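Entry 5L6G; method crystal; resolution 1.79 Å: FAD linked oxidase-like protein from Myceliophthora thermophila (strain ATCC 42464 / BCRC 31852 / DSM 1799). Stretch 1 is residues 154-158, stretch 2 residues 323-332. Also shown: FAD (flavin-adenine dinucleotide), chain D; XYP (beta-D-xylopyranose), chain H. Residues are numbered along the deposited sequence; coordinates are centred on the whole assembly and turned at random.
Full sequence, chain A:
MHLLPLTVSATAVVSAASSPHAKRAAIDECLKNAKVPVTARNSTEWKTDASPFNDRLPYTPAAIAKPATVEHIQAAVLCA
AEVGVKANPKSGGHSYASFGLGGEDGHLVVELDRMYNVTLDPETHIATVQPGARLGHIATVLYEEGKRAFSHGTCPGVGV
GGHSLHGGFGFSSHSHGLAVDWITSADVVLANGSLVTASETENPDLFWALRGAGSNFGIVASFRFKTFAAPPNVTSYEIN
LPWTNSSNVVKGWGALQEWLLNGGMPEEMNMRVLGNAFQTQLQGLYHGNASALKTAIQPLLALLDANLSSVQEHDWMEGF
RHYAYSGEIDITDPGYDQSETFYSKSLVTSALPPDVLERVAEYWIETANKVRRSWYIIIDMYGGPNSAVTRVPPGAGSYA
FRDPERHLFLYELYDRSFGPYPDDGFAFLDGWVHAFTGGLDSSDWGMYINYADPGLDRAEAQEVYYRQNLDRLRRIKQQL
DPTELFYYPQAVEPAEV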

# COMPACT_ATOMS: atom_id res chain seq x y z
N THR A 154 8.13 -0.16 2.14
CA THR A 154 8.99 -0.47 3.25
C THR A 154 8.11 -1.34 4.12
O THR A 154 6.88 -1.28 4.03
CB THR A 154 9.33 0.81 4.05
OG1 THR A 154 8.17 1.23 4.77
CG2 THR A 154 9.77 1.96 3.13
N CYS A 155 8.67 -2.13 5.00
CA CYS A 155 7.82 -2.93 5.87
C CYS A 155 7.90 -4.37 5.39
O CYS A 155 7.13 -4.78 4.52
CB CYS A 155 6.34 -2.48 5.88
SG CYS A 155 5.88 -0.95 6.76
N PRO A 156 8.81 -5.15 5.98
CA PRO A 156 9.07 -6.53 5.57
C PRO A 156 7.86 -7.45 5.69
O PRO A 156 7.76 -8.43 4.95
CB PRO A 156 10.15 -7.01 6.53
CG PRO A 156 10.69 -5.79 7.19
CD PRO A 156 9.65 -4.73 7.12
N GLY A 157 6.95 -7.13 6.61
CA GLY A 157 5.82 -8.03 6.90
C GLY A 157 4.62 -7.86 6.00
O GLY A 157 3.70 -8.68 6.04
N VAL A 158 4.61 -6.81 5.19
CA VAL A 158 3.51 -6.53 4.30
C VAL A 158 3.39 -7.62 3.22
O VAL A 158 4.38 -8.08 2.67
CB VAL A 158 3.65 -5.15 3.66
CG1 VAL A 158 2.75 -4.99 2.45
CG2 VAL A 158 3.35 -4.09 4.70
PA FAD D . -4.22 -7.81 3.52
O1A FAD D . -3.92 -9.29 3.55
O2A FAD D . -4.90 -7.25 4.73
O5B FAD D . -4.94 -7.43 2.18
C5B FAD D . -5.32 -6.10 1.83
C4B FAD D . -6.41 -6.14 0.78
O4B FAD D . -5.92 -6.81 -0.38
C3B FAD D . -7.64 -6.91 1.23
O3B FAD D . -8.78 -6.36 0.61
C2B FAD D . -7.40 -8.29 0.69
O2B FAD D . -8.58 -9.07 0.56
C1B FAD D . -6.71 -7.98 -0.62
N9A FAD D . -5.86 -9.09 -1.03
C8A FAD D . -4.87 -9.67 -0.36
N7A FAD D . -4.33 -10.69 -1.08
C5A FAD D . -5.01 -10.72 -2.23
C6A FAD D . -4.97 -11.56 -3.42
N6A FAD D . -4.04 -12.54 -3.45
N1A FAD D . -5.87 -11.31 -4.39
C2A FAD D . -6.77 -10.32 -4.33
N3A FAD D . -6.86 -9.50 -3.24
C4A FAD D . -6.00 -9.67 -2.20
N1 FAD D . 1.97 0.73 1.75
C2 FAD D . 2.74 1.42 0.84
O2 FAD D . 2.24 1.76 -0.26
N3 FAD D . 4.04 1.70 1.11
C4 FAD D . 4.65 1.32 2.26
O4 FAD D . 5.86 1.57 2.53
C4X FAD D . 3.88 0.58 3.29
N5 FAD D . 4.40 0.16 4.48
C5X FAD D . 3.68 -0.55 5.41
C6 FAD D . 4.24 -1.00 6.62
C7 FAD D . 3.44 -1.71 7.54
C7M FAD D . 4.08 -2.16 8.83
C8 FAD D . 2.01 -2.04 7.23
C8M FAD D . 1.15 -2.87 8.18
C9 FAD D . 1.48 -1.59 6.02
C9A FAD D . 2.25 -0.85 5.11
N10 FAD D . 1.72 -0.37 3.88
C10 FAD D . 2.47 0.33 2.94
C1' FAD D . 0.33 -0.61 3.50
C2' FAD D . 0.16 -1.85 2.68
O2' FAD D . 0.58 -1.54 1.35
C3' FAD D . -1.33 -2.15 2.67
O3' FAD D . -1.83 -2.31 4.00
C4' FAD D . -1.56 -3.43 1.87
O4' FAD D . -2.85 -3.37 1.25
C5' FAD D . -1.42 -4.63 2.78
O5' FAD D . -1.26 -5.81 2.00
P FAD D . -1.45 -7.19 2.73
O1P FAD D . -1.45 -8.32 1.75
O2P FAD D . -0.50 -7.29 3.88
O3P FAD D . -2.86 -6.97 3.46
O1 XYP H . 4.31 4.43 4.31
C1 XYP H . 4.66 3.49 5.32
C2 XYP H . 6.03 3.87 5.89
C3 XYP H . 6.37 3.02 7.11
C4 XYP H . 5.22 3.07 8.12
C5 XYP H . 3.89 2.70 7.46
O2 XYP H . 7.01 3.67 4.87
O3 XYP H . 7.63 3.42 7.68
O4 XYP H . 5.46 2.11 9.16
O5 XYP H . 3.64 3.50 6.30
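Stretch 2, residues 323-332: YAYSGEIDIT

The two stretches meet without a single direct hydrogen bond, although the segment being covered is anchored to the flavin by a covalent bond: C155 SG lies 1.6 Å from FAD C6, and the CA-to-CB bond of C155 points away from stretch 2. The side chain that carries the flavin is thus turned away from stretch 2, while T154 contacts both the cofactor and stretch 2. What holds stretch 2 against the loop is packing, supplemented by water.

Neither stretch forms a regular helix or strand. Residues C155 to V158 make a type I beta turn, closed by a weak hydrogen bond from V158 N to C155 O (3.3 Å). Y323 is the first residue to leave the helical conformation of a preceding helix, and Y325 has positive phi and psi (57/49). The chain runs past stretch 1 in the same sense, with C155 nearest A324 (CA to CA 5.0 Å), P156 nearest I329 (CA to CA 5.3 Å) and G157 nearest I331 (CA to CA 6.4 Å). The jump from A324 to I329 against a single step in stretch 1 shows that the intervening residues form an excursion, within which S326 OG donates a hydrogen bond to E328 O (2.7 Å).

P156 is the centre of the contact, contributing 104 Å² of the 298 Å² buried in total. Its ring, with C-gamma exo pucker, faces stretch 2 and touches residues before and after the excursion: P156 CG is 3.8 Å from A324 CB and 4.0 Å from I329 CD1, while P156 CB is 3.8 Å from I331 CD1. The CA-to-CB bond of I329 points away, yet the end of its side chain comes nearer, which is how CD1 reaches the proline ring. Two backbone carbonyls add to the packing, with P156 CG 3.6 Å from E328 O and P156 CB 3.5 Å from I329 O. I331 CD1 also reaches the backbone of G157, 3.9 Å from its N.

At the other end of the contact, T154 points toward stretch 2 and its CB lies 3.6 Å from Y323 O. Here water 1 links the segments: it lies 2.8 Å from T154 OG1 and donates to Y323 O (2.7 Å) and, weakly, to A324 O (3.1 Å). T154 also serves both ligands, its N donating to FAD O4 (2.9 Å) and its OG1 hydrogen-bonding XYP O2 (2.7 Å). Beyond the proline, water 2 lies within reach of both stretches, 2.7 Å from P156 O and 3.2 Å from I331 O.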

# COMPACT_ATOMS: atom_id res chain seq x y z
N TYR A 323 15.15 1.28 6.41
CA TYR A 323 13.80 1.85 6.53
C TYR A 323 12.72 0.82 6.89
O TYR A 323 11.52 1.12 6.86
CB TYR A 323 13.41 2.57 5.23
CG TYR A 323 14.11 3.90 5.06
CD1 TYR A 323 13.90 4.93 5.98
CD2 TYR A 323 14.97 4.14 3.99
CE1 TYR A 323 14.53 6.15 5.84
CE2 TYR A 323 15.60 5.36 3.84
CZ TYR A 323 15.38 6.36 4.77
OH TYR A 323 15.98 7.59 4.67
N ALA A 324 13.16 -0.39 7.23
CA ALA A 324 12.26 -1.49 7.52
C ALA A 324 11.66 -1.35 8.92
O ALA A 324 10.49 -1.66 9.12
CB ALA A 324 12.99 -2.81 7.41
N TYR A 325 12.47 -0.89 9.87
CA TYR A 325 12.02 -0.66 11.26
C TYR A 325 11.43 -1.95 11.85
O TYR A 325 10.34 -1.97 12.42
CB TYR A 325 11.01 0.50 11.35
CG TYR A 325 11.51 1.82 10.81
CD1 TYR A 325 12.76 2.32 11.18
CD2 TYR A 325 10.73 2.59 9.95
CE1 TYR A 325 13.22 3.54 10.70
CE2 TYR A 325 11.18 3.81 9.46
CZ TYR A 325 12.42 4.28 9.84
OH TYR A 325 12.86 5.49 9.36
N SER A 326 12.20 -3.01 11.70
CA SER A 326 11.77 -4.35 12.05
C SER A 326 13.05 -5.15 12.22
O SER A 326 14.01 -4.94 11.47
CB SER A 326 10.89 -4.93 10.92
OG SER A 326 10.73 -6.34 10.99
N GLY A 327 13.08 -6.02 13.22
CA GLY A 327 14.22 -6.91 13.41
C GLY A 327 14.28 -7.89 12.27
O GLY A 327 15.29 -7.98 11.56
N GLU A 328 13.17 -8.60 12.06
CA GLU A 328 13.09 -9.64 11.04
C GLU A 328 12.83 -9.03 9.65
O GLU A 328 11.91 -8.23 9.47
CB GLU A 328 11.99 -10.65 11.38
CG GLU A 328 12.47 -11.98 11.93
CD GLU A 328 12.84 -12.98 10.84
OE1 GLU A 328 13.89 -12.80 10.19
OE2 GLU A 328 12.07 -13.95 10.63
N ILE A 329 13.65 -9.44 8.68
CA ILE A 329 13.47 -9.04 7.29
C ILE A 329 12.84 -10.15 6.46
O ILE A 329 11.82 -9.95 5.82
CB ILE A 329 14.82 -8.66 6.68
CG1 ILE A 329 15.44 -7.51 7.49
CG2 ILE A 329 14.69 -8.27 5.22
CD1 ILE A 329 14.68 -6.20 7.38
N ASP A 330 13.47 -11.33 6.46
CA ASP A 330 13.02 -12.45 5.64
C ASP A 330 11.92 -13.21 6.40
O ASP A 330 12.14 -14.30 6.91
CB ASP A 330 14.20 -13.36 5.30
CG ASP A 330 13.83 -14.46 4.31
OD1 ASP A 330 12.72 -14.43 3.74
OD2 ASP A 330 14.65 -15.37 4.11
N ILE A 331 10.74 -12.62 6.45
CA ILE A 331 9.63 -13.15 7.23
C ILE A 331 8.77 -14.09 6.41
O ILE A 331 8.20 -13.69 5.40
CB ILE A 331 8.73 -12.03 7.76
CG1 ILE A 331 9.53 -11.01 8.57
CG2 ILE A 331 7.60 -12.63 8.61
CD1 ILE A 331 8.79 -9.71 8.81
N THR A 332 8.68 -15.34 6.85
CA THR A 332 7.76 -16.32 6.29
C THR A 332 6.95 -17.09 7.35
O THR A 332 6.10 -17.88 7.01
CB THR A 332 8.53 -17.37 5.46
OG1 THR A 332 9.46 -18.05 6.31
CG2 THR A 332 9.28 -16.71 4.32
O HOH W 1 8.94 0.37 7.28
O HOH W 2 9.01 -10.75 4.55